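Long-range contact in dihydropteroate synthase (Anaplasma phagocytophilum, PDB 6UCZ), which probably catalyses the joining of a pterin pyrophosphate to p-aminobenzoate, giving the folate precursor dihydropteroate: residues L125-L138 and I146-H159. Sequence-based numbering, arbitrary orientation.
Sequences LKLGVDYINDQGGL and IAAASSAKIIIMHH. With PMM (pterin-6-yl-methyl-monophosphate), chain C.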
ATOM      1  N   LEU A 125       4.639  -3.349  15.390  1.00 34.85           N
ATOM      2  CA  LEU A 125       3.437  -3.155  16.194  1.00 36.61           C
ATOM      3  C   LEU A 125       3.788  -2.890  17.652  1.00 46.83           C
ATOM      4  O   LEU A 125       3.151  -2.053  18.308  1.00 46.07           O
ATOM      5  CB  LEU A 125       2.516  -4.368  16.062  1.00 37.01           C
ATOM      6  CG  LEU A 125       1.769  -4.414  14.723  1.00 34.46           C
ATOM      7  CD1 LEU A 125       1.159  -5.785  14.452  1.00 32.94           C
ATOM      8  CD2 LEU A 125       0.698  -3.343  14.704  1.00 33.29           C
ATOM      9  N   LYS A 126       4.805  -3.584  18.178  1.00 40.36           N
ATOM     10  CA  LYS A 126       5.243  -3.290  19.538  1.00 45.28           C
ATOM     11  C   LYS A 126       5.758  -1.862  19.658  1.00 47.81           C
ATOM     12  O   LYS A 126       5.589  -1.231  20.706  1.00 49.25           O
ATOM     13  CB  LYS A 126       6.313  -4.283  19.993  1.00 52.04           C
ATOM     14  CG  LYS A 126       5.758  -5.629  20.413  1.00 58.66           C
ATOM     15  CD  LYS A 126       6.838  -6.697  20.474  1.00 63.23           C
ATOM     16  CE  LYS A 126       6.227  -8.053  20.767  1.00 69.28           C
ATOM     17  NZ  LYS A 126       7.212  -9.162  20.613  1.00 79.15           N
ATOM     18  N   LEU A 127       6.346  -1.314  18.590  1.00 41.51           N
ATOM     19  CA  LEU A 127       6.794   0.072  18.658  1.00 47.28           C
ATOM     20  C   LEU A 127       5.636   1.056  18.571  1.00 48.19           C
ATOM     21  O   LEU A 127       5.794   2.220  18.962  1.00 52.15           O
ATOM     22  CB  LEU A 127       7.809   0.364  17.551  1.00 47.62           C
ATOM     23  CG  LEU A 127       9.175  -0.295  17.699  1.00 47.00           C
ATOM     24  CD1 LEU A 127      10.083   0.120  16.552  1.00 43.67           C
ATOM     25  CD2 LEU A 127       9.781   0.070  19.064  1.00 45.76           C
ATOM     26  N   GLY A 128       4.477   0.617  18.089  1.00 43.60           N
ATOM     27  CA  GLY A 128       3.312   1.472  18.086  1.00 41.13           C
ATOM     28  C   GLY A 128       2.719   1.821  16.737  1.00 41.47           C
ATOM     29  O   GLY A 128       1.934   2.773  16.662  1.00 41.08           O
ATOM     30  N   VAL A 129       3.077   1.098  15.663  1.00 35.43           N
ATOM     31  CA  VAL A 129       2.487   1.422  14.361  1.00 36.38           C
ATOM     32  C   VAL A 129       0.999   1.087  14.369  1.00 34.92           C
ATOM     33  O   VAL A 129       0.496   0.324  15.202  1.00 36.48           O
ATOM     34  CB  VAL A 129       3.196   0.746  13.168  1.00 37.15           C
ATOM     35  CG1 VAL A 129       4.668   1.107  13.133  1.00 32.76           C
ATOM     36  CG2 VAL A 129       2.985  -0.772  13.151  1.00 42.80           C
ATOM     37  N   ASP A 130       0.281   1.713  13.440  1.00 31.57           N
ATOM     38  CA  ASP A 130      -1.171   1.642  13.355  1.00 38.97           C
ATOM     39  C   ASP A 130      -1.674   0.670  12.302  1.00 36.85           C
ATOM     40  O   ASP A 130      -2.799   0.179  12.426  1.00 35.90           O
ATOM     41  CB  ASP A 130      -1.734   3.037  13.054  1.00 34.97           C
ATOM     42  CG  ASP A 130      -1.308   4.058  14.090  1.00 36.22           C
ATOM     43  OD1 ASP A 130      -1.940   4.085  15.159  1.00 36.75           O
ATOM     44  OD2 ASP A 130      -0.326   4.793  13.856  1.00 34.50           O
ATOM     45  N   TYR A 131      -0.884   0.399  11.269  1.00 25.97           N
ATOM     46  CA  TYR A 131      -1.290  -0.487  10.188  1.00 31.48           C
ATOM     47  C   TYR A 131      -0.187  -1.486   9.902  1.00 29.26           C
ATOM     48  O   TYR A 131       0.996  -1.135   9.946  1.00 32.01           O
ATOM     49  CB  TYR A 131      -1.562   0.259   8.852  1.00 25.77           C
ATOM     50  CG  TYR A 131      -2.600   1.354   8.857  1.00 30.80           C
ATOM     51  CD1 TYR A 131      -2.317   2.615   9.363  1.00 28.09           C
ATOM     52  CD2 TYR A 131      -3.843   1.140   8.281  1.00 28.82           C
ATOM     53  CE1 TYR A 131      -3.276   3.628   9.344  1.00 28.81           C
ATOM     54  CE2 TYR A 131      -4.796   2.128   8.251  1.00 32.47           C
ATOM     55  CZ  TYR A 131      -4.513   3.372   8.776  1.00 30.15           C
ATOM     56  OH  TYR A 131      -5.485   4.338   8.733  1.00 35.58           O
ATOM     57  N   ILE A 132      -0.580  -2.714   9.573  1.00 27.90           N
ATOM     58  CA  ILE A 132       0.265  -3.604   8.788  1.00 28.59           C
ATOM     59  C   ILE A 132      -0.108  -3.430   7.322  1.00 30.31           C
ATOM     60  O   ILE A 132      -1.258  -3.664   6.929  1.00 29.46           O
ATOM     61  CB  ILE A 132       0.100  -5.074   9.193  1.00 34.89           C
ATOM     62  CG1 ILE A 132       0.276  -5.285  10.697  1.00 31.28           C
ATOM     63  CG2 ILE A 132       1.099  -5.940   8.407  1.00 30.51           C
ATOM     64  CD1 ILE A 132      -0.069  -6.698  11.115  1.00 34.02           C
ATOM     65  N   ASN A 133       0.842  -3.006   6.508  1.00 28.29           N
ATOM     66  CA  ASN A 133       0.640  -2.997   5.062  1.00 26.61           C
ATOM     67  C   ASN A 133       1.252  -4.303   4.562  1.00 27.46           C
ATOM     68  O   ASN A 133       2.418  -4.357   4.176  1.00 27.76           O
ATOM     69  CB  ASN A 133       1.259  -1.761   4.425  1.00 21.55           C
ATOM     70  CG  ASN A 133       1.202  -1.798   2.918  1.00 28.25           C
ATOM     71  OD1 ASN A 133       0.457  -2.590   2.326  1.00 29.67           O
ATOM     72  ND2 ASN A 133       2.020  -0.971   2.284  1.00 24.44           N
ATOM     73  N   ASP A 134       0.457  -5.373   4.598  1.00 30.18           N
ATOM     74  CA  ASP A 134       0.960  -6.716   4.289  1.00 29.21           C
ATOM     75  C   ASP A 134       1.018  -6.862   2.784  1.00 29.37           C
ATOM     76  O   ASP A 134       0.114  -7.421   2.154  1.00 31.17           O
ATOM     77  CB  ASP A 134       0.089  -7.802   4.907  1.00 28.14           C
ATOM     78  CG  ASP A 134       0.575  -9.213   4.558  1.00 37.18           C
ATOM     79  OD1 ASP A 134       1.716  -9.366   4.068  1.00 33.10           O
ATOM     80  OD2 ASP A 134      -0.193 -10.172   4.777  1.00 39.54           O
ATOM     81  N   GLN A 135       2.141  -6.416   2.214  1.00 31.88           N
ATOM     82  CA  GLN A 135       2.333  -6.502   0.772  1.00 31.49           C
ATOM     83  C   GLN A 135       2.406  -7.951   0.293  1.00 28.31           C
ATOM     84  O   GLN A 135       2.202  -8.215  -0.893  1.00 29.59           O
ATOM     85  CB  GLN A 135       3.624  -5.768   0.423  1.00 34.94           C
ATOM     86  CG  GLN A 135       3.924  -5.642  -1.039  1.00 46.78           C
ATOM     87  CD  GLN A 135       5.348  -5.198  -1.290  1.00 55.66           C
ATOM     88  OE1 GLN A 135       5.917  -5.490  -2.344  1.00 67.24           O
ATOM     89  NE2 GLN A 135       5.942  -4.494  -0.315  1.00 41.28           N
ATOM     90  N   GLY A 136       2.619  -8.901   1.205  1.00 28.98           N
ATOM     91  CA  GLY A 136       2.601 -10.296   0.831  1.00 31.19           C
ATOM     92  C   GLY A 136       1.236 -10.926   0.834  1.00 32.70           C
ATOM     93  O   GLY A 136       1.087 -12.048   0.336  1.00 34.57           O
ATOM     94  N   GLY A 137       0.228 -10.235   1.372  1.00 30.86           N
ATOM     95  CA  GLY A 137      -1.112 -10.789   1.409  1.00 32.92           C
ATOM     96  C   GLY A 137      -1.168 -12.149   2.090  1.00 34.10           C
ATOM     97  O   GLY A 137      -1.649 -13.122   1.507  1.00 36.35           O
ATOM     98  N   LEU A 138      -0.654 -12.225   3.317  1.00 33.61           N
ATOM     99  CA  LEU A 138      -0.595 -13.462   4.095  1.00 35.65           C
ATOM    100  C   LEU A 138       0.317 -14.498   3.436  1.00 43.54           C
ATOM    101  O   LEU A 138       0.097 -15.702   3.547  1.00 39.91           O
ATOM    102  CB  LEU A 138      -1.991 -14.047   4.330  1.00 41.61           C
ATOM    103  CG  LEU A 138      -3.079 -13.061   4.753  1.00 38.23           C
ATOM    104  CD1 LEU A 138      -4.352 -13.823   5.114  1.00 43.27           C
ATOM    105  CD2 LEU A 138      -2.613 -12.158   5.896  1.00 35.28           C
ATOM    106  N   ILE A 146      -0.483 -12.417  14.075  1.00 43.70           N
ATOM    107  CA  ILE A 146       0.072 -11.127  14.483  1.00 49.74           C
ATOM    108  C   ILE A 146      -0.985 -10.028  14.402  1.00 51.00           C
ATOM    109  O   ILE A 146      -1.131  -9.218  15.322  1.00 46.70           O
ATOM    110  CB  ILE A 146       1.301 -10.774  13.627  1.00 47.73           C
ATOM    111  CG1 ILE A 146       2.471 -11.689  13.969  1.00 49.41           C
ATOM    112  CG2 ILE A 146       1.702  -9.323  13.849  1.00 45.12           C
ATOM    113  CD1 ILE A 146       2.645 -11.884  15.445  1.00 46.69           C
ATOM    114  N   ALA A 147      -1.726  -9.971  13.291  1.00 42.57           N
ATOM    115  CA  ALA A 147      -2.745  -8.934  13.157  1.00 47.96           C
ATOM    116  C   ALA A 147      -3.836  -9.094  14.208  1.00 49.52           C
ATOM    117  O   ALA A 147      -4.273  -8.108  14.815  1.00 49.83           O
ATOM    118  CB  ALA A 147      -3.348  -8.966  11.751  1.00 42.45           C
ATOM    119  N   ALA A 148      -4.270 -10.335  14.452  1.00 41.53           N
ATOM    120  CA  ALA A 148      -5.354 -10.554  15.400  1.00 45.78           C
ATOM    121  C   ALA A 148      -4.925 -10.222  16.820  1.00 50.88           C
ATOM    122  O   ALA A 148      -5.672  -9.563  17.552  1.00 56.87           O
ATOM    123  CB  ALA A 148      -5.836 -12.003  15.329  1.00 46.21           C
ATOM    124  N   ALA A 149      -3.701 -10.594  17.200  1.00 46.41           N
ATOM    125  CA  ALA A 149      -3.239 -10.365  18.561  1.00 48.91           C
ATOM    126  C   ALA A 149      -2.804  -8.929  18.799  1.00 58.70           C
ATOM    127  O   ALA A 149      -2.360  -8.604  19.904  1.00 65.64           O
ATOM    128  CB  ALA A 149      -2.081 -11.307  18.897  1.00 51.84           C
ATOM    129  N   SER A 150      -2.960  -8.054  17.814  1.00 55.76           N
ATOM    130  CA  SER A 150      -2.530  -6.678  17.953  1.00 54.99           C
ATOM    131  C   SER A 150      -3.630  -5.677  17.669  1.00 55.98           C
ATOM    132  O   SER A 150      -3.404  -4.479  17.864  1.00 57.65           O
ATOM    133  CB  SER A 150      -1.349  -6.386  17.011  1.00 56.76           C
ATOM    134  OG  SER A 150      -1.784  -6.340  15.655  1.00 55.29           O
ATOM    135  N   SER A 151      -4.803  -6.121  17.215  1.00 57.31           N
ATOM    136  CA  SER A 151      -5.944  -5.260  16.921  1.00 65.26           C
ATOM    137  C   SER A 151      -5.639  -4.255  15.810  1.00 58.08           C
ATOM    138  O   SER A 151      -6.404  -3.302  15.607  1.00 53.89           O
ATOM    139  CB  SER A 151      -6.447  -4.531  18.176  1.00 82.44           C
ATOM    140  OG  SER A 151      -5.475  -3.632  18.678  1.00 92.94           O
ATOM    141  N   ALA A 152      -4.524  -4.434  15.106  1.00 46.81           N
ATOM    142  CA  ALA A 152      -4.102  -3.506  14.070  1.00 46.95           C
ATOM    143  C   ALA A 152      -5.013  -3.568  12.849  1.00 42.65           C
ATOM    144  O   ALA A 152      -5.671  -4.573  12.571  1.00 43.75           O
ATOM    145  CB  ALA A 152      -2.675  -3.826  13.622  1.00 45.49           C
ATOM    146  N   LYS A 153      -5.039  -2.469  12.109  1.00 36.64           N
ATOM    147  CA  LYS A 153      -5.616  -2.501  10.776  1.00 33.32           C
ATOM    148  C   LYS A 153      -4.600  -3.144   9.842  1.00 35.09           C
ATOM    149  O   LYS A 153      -3.382  -3.002  10.025  1.00 31.15           O
ATOM    150  CB  LYS A 153      -5.967  -1.092  10.306  1.00 35.56           C
ATOM    151  CG  LYS A 153      -6.903  -0.361  11.254  1.00 47.57           C
ATOM    152  CD  LYS A 153      -7.101   1.100  10.847  1.00 48.99           C
ATOM    153  CE  LYS A 153      -6.361   2.038  11.798  1.00 48.32           C
ATOM    154  NZ  LYS A 153      -6.908   3.428  11.773  1.00 49.31           N
ATOM    155  N   ILE A 154      -5.090  -3.848   8.827  1.00 37.52           N
ATOM    156  CA  ILE A 154      -4.189  -4.560   7.928  1.00 35.58           C
ATOM    157  C   ILE A 154      -4.614  -4.392   6.477  1.00 28.01           C
ATOM    158  O   ILE A 154      -5.783  -4.593   6.133  1.00 30.32           O
ATOM    159  CB  ILE A 154      -4.078  -6.052   8.311  1.00 33.15           C
ATOM    160  CG1 ILE A 154      -3.251  -6.806   7.272  1.00 30.29           C
ATOM    161  CG2 ILE A 154      -5.455  -6.683   8.515  1.00 26.83           C
ATOM    162  CD1 ILE A 154      -2.626  -8.079   7.831  1.00 31.53           C
ATOM    163  N   ILE A 155      -3.664  -4.018   5.627  1.00 25.12           N
ATOM    164  CA  ILE A 155      -3.838  -4.037   4.180  1.00 25.03           C
ATOM    165  C   ILE A 155      -3.267  -5.346   3.653  1.00 27.61           C
ATOM    166  O   ILE A 155      -2.132  -5.709   3.989  1.00 30.33           O
ATOM    167  CB  ILE A 155      -3.127  -2.849   3.513  1.00 20.26           C
ATOM    168  CG1 ILE A 155      -3.554  -1.534   4.163  1.00 25.15           C
ATOM    169  CG2 ILE A 155      -3.421  -2.825   1.991  1.00 20.67           C
ATOM    170  CD1 ILE A 155      -2.609  -0.389   3.848  1.00 26.10           C
ATOM    171  N   ILE A 156      -4.044  -6.060   2.841  1.00 26.48           N
ATOM    172  CA  ILE A 156      -3.561  -7.228   2.107  1.00 29.09           C
ATOM    173  C   ILE A 156      -3.572  -6.883   0.623  1.00 27.80           C
ATOM    174  O   ILE A 156      -4.588  -6.409   0.096  1.00 27.80           O
ATOM    175  CB  ILE A 156      -4.387  -8.491   2.413  1.00 29.81           C
ATOM    176  CG1 ILE A 156      -5.890  -8.217   2.283  1.00 31.78           C
ATOM    177  CG2 ILE A 156      -4.048  -9.023   3.816  1.00 28.14           C
ATOM    178  CD1 ILE A 156      -6.752  -9.486   2.448  1.00 31.51           C
ATOM    179  N   MET A 157      -2.440  -7.104  -0.047  1.00 27.30           N
ATOM    180  CA  MET A 157      -2.232  -6.692  -1.434  1.00 22.59           C
ATOM    181  C   MET A 157      -2.130  -7.908  -2.351  1.00 29.05           C
ATOM    182  O   MET A 157      -1.400  -8.857  -2.042  1.00 26.57           O
ATOM    183  CB  MET A 157      -0.946  -5.875  -1.560  1.00 22.28           C
ATOM    184  CG  MET A 157      -0.807  -5.196  -2.922  1.00 18.51           C
ATOM    185  SD  MET A 157       0.893  -4.743  -3.256  1.00 24.45           S
ATOM    186  CE  MET A 157       1.604  -6.366  -3.628  1.00 27.44           C
ATOM    187  N   HIS A 158      -2.829  -7.869  -3.491  1.00 27.35           N
ATOM    188  CA  HIS A 158      -2.759  -8.973  -4.446  1.00 28.19           C
ATOM    189  C   HIS A 158      -1.432  -8.974  -5.203  1.00 26.07           C
ATOM    190  O   HIS A 158      -0.943  -7.924  -5.628  1.00 25.83           O
ATOM    191  CB  HIS A 158      -3.903  -8.893  -5.459  1.00 23.64           C
ATOM    192  CG  HIS A 158      -3.881 -10.014  -6.456  1.00 25.74           C
ATOM    193  ND1 HIS A 158      -3.085  -9.997  -7.580  1.00 25.28           N
ATOM    194  CD2 HIS A 158      -4.506 -11.218  -6.457  1.00 24.23           C
ATOM    195  CE1 HIS A 158      -3.240 -11.129  -8.247  1.00 26.99           C
ATOM    196  NE2 HIS A 158      -4.105 -11.882  -7.591  1.00 28.29           N
ATOM    197  N   HIS A 159      -0.873 -10.169  -5.414  1.00 29.42           N
ATOM    198  CA  HIS A 159       0.306 -10.338  -6.261  1.00 24.77           C
ATOM    199  C   HIS A 159       0.346 -11.741  -6.866  1.00 27.17           C
ATOM    200  O   HIS A 159      -0.380 -12.644  -6.444  1.00 27.96           O
ATOM    201  CB  HIS A 159       1.586 -10.038  -5.473  1.00 22.30           C
ATOM    202  CG  HIS A 159       1.775 -10.931  -4.286  1.00 24.45           C
ATOM    203  ND1 HIS A 159       2.272 -12.212  -4.393  1.00 28.56           N
ATOM    204  CD2 HIS A 159       1.490 -10.744  -2.977  1.00 28.57           C
ATOM    205  CE1 HIS A 159       2.312 -12.769  -3.193  1.00 31.51           C
ATOM    206  NE2 HIS A 159       1.850 -11.896  -2.314  1.00 28.93           N
TER
HETATM  207  N5  PMM C 301       3.466  -1.119  -4.061  1.00 23.60           N
HETATM  208  C6  PMM C 301       4.732  -1.229  -3.644  1.00 27.14           C
HETATM  209  C7  PMM C 301       5.025  -1.520  -2.325  1.00 21.05           C
HETATM  210  N8  PMM C 301       4.104  -1.725  -1.377  1.00 23.12           N
HETATM  211  N1  PMM C 301       1.893  -1.804  -0.819  1.00 21.58           N
HETATM  212  C2  PMM C 301       0.616  -1.720  -1.170  1.00 23.88           C
HETATM  213  N2  PMM C 301      -0.340  -1.931  -0.259  1.00 21.81           N
HETATM  214  N3  PMM C 301       0.208  -1.439  -2.447  1.00 19.77           N
HETATM  215  C4  PMM C 301       1.048  -1.224  -3.515  1.00 21.14           C
HETATM  216  O4  PMM C 301       0.605  -1.002  -4.641  1.00 28.24           O
HETATM  217  C4A PMM C 301       2.483  -1.310  -3.168  1.00 22.95           C
HETATM  218  C8A PMM C 301       2.840  -1.611  -1.803  1.00 22.85           C
HETATM  219  C9  PMM C 301       5.791  -1.077  -4.707  1.00 33.17           C
HETATM  220  O10 PMM C 301       5.857   0.304  -5.117  1.00 46.55           O
HETATM  221  PA  PMM C 301       7.099   1.267  -4.731  1.00 48.26           P
HETATM  222  O1P PMM C 301       6.856   2.544  -5.552  1.00 53.73           O
HETATM  223  O2P PMM C 301       8.366   0.622  -5.275  1.00 53.51           O
HETATM  224  O3P PMM C 301       7.133   1.497  -3.256  1.00 45.81           O
HETATM  225  O   HOH W   1      -8.261   3.947   9.069  1.00 57.90           O
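K153 lays its aliphatic chain obliquely across one face of the Y131 ring, with CE 4.1 Å from the ring centroid in a CH-pi contact. The bend at chi3 (-107°) carries the lysine tip past the rim towards the phenol, where NZ makes only a weak bond to OH; a water bridges the two groups, and E110 forms a salt bridge with K153 and a hydrogen bond with the Y131 hydroxyl. Strands 131-134 and 153-157 run parallel as neighbours in the TIM barrel, paired by bonds such as I155 N to I132 O (2.8 Å). I132 CD1 packs against A147 CB, seating helix 143-148 of the beta-alpha-beta unit on the sheet. Further along the barrel wall, N133 holds CG anti to its backbone N (chi1 174°), presenting its amide to the pterin: OD1 accepts from PMM N2 at 2.8 Å, almost straight, and ND2 donates to N1. Q135 and M157 lie side by side, the M157 methyl CE 3.6 Å from Q135 CG and its SD 3.5 Å from PMM N3. H159 NE2 donates to G136 O in its ring plane but from above the carbonyl plane. The paired amide bonds are consistent with N133 reading the pterin's N1/N2 edge; ND2 also bonds to D71, probably fixing the amide's rotation.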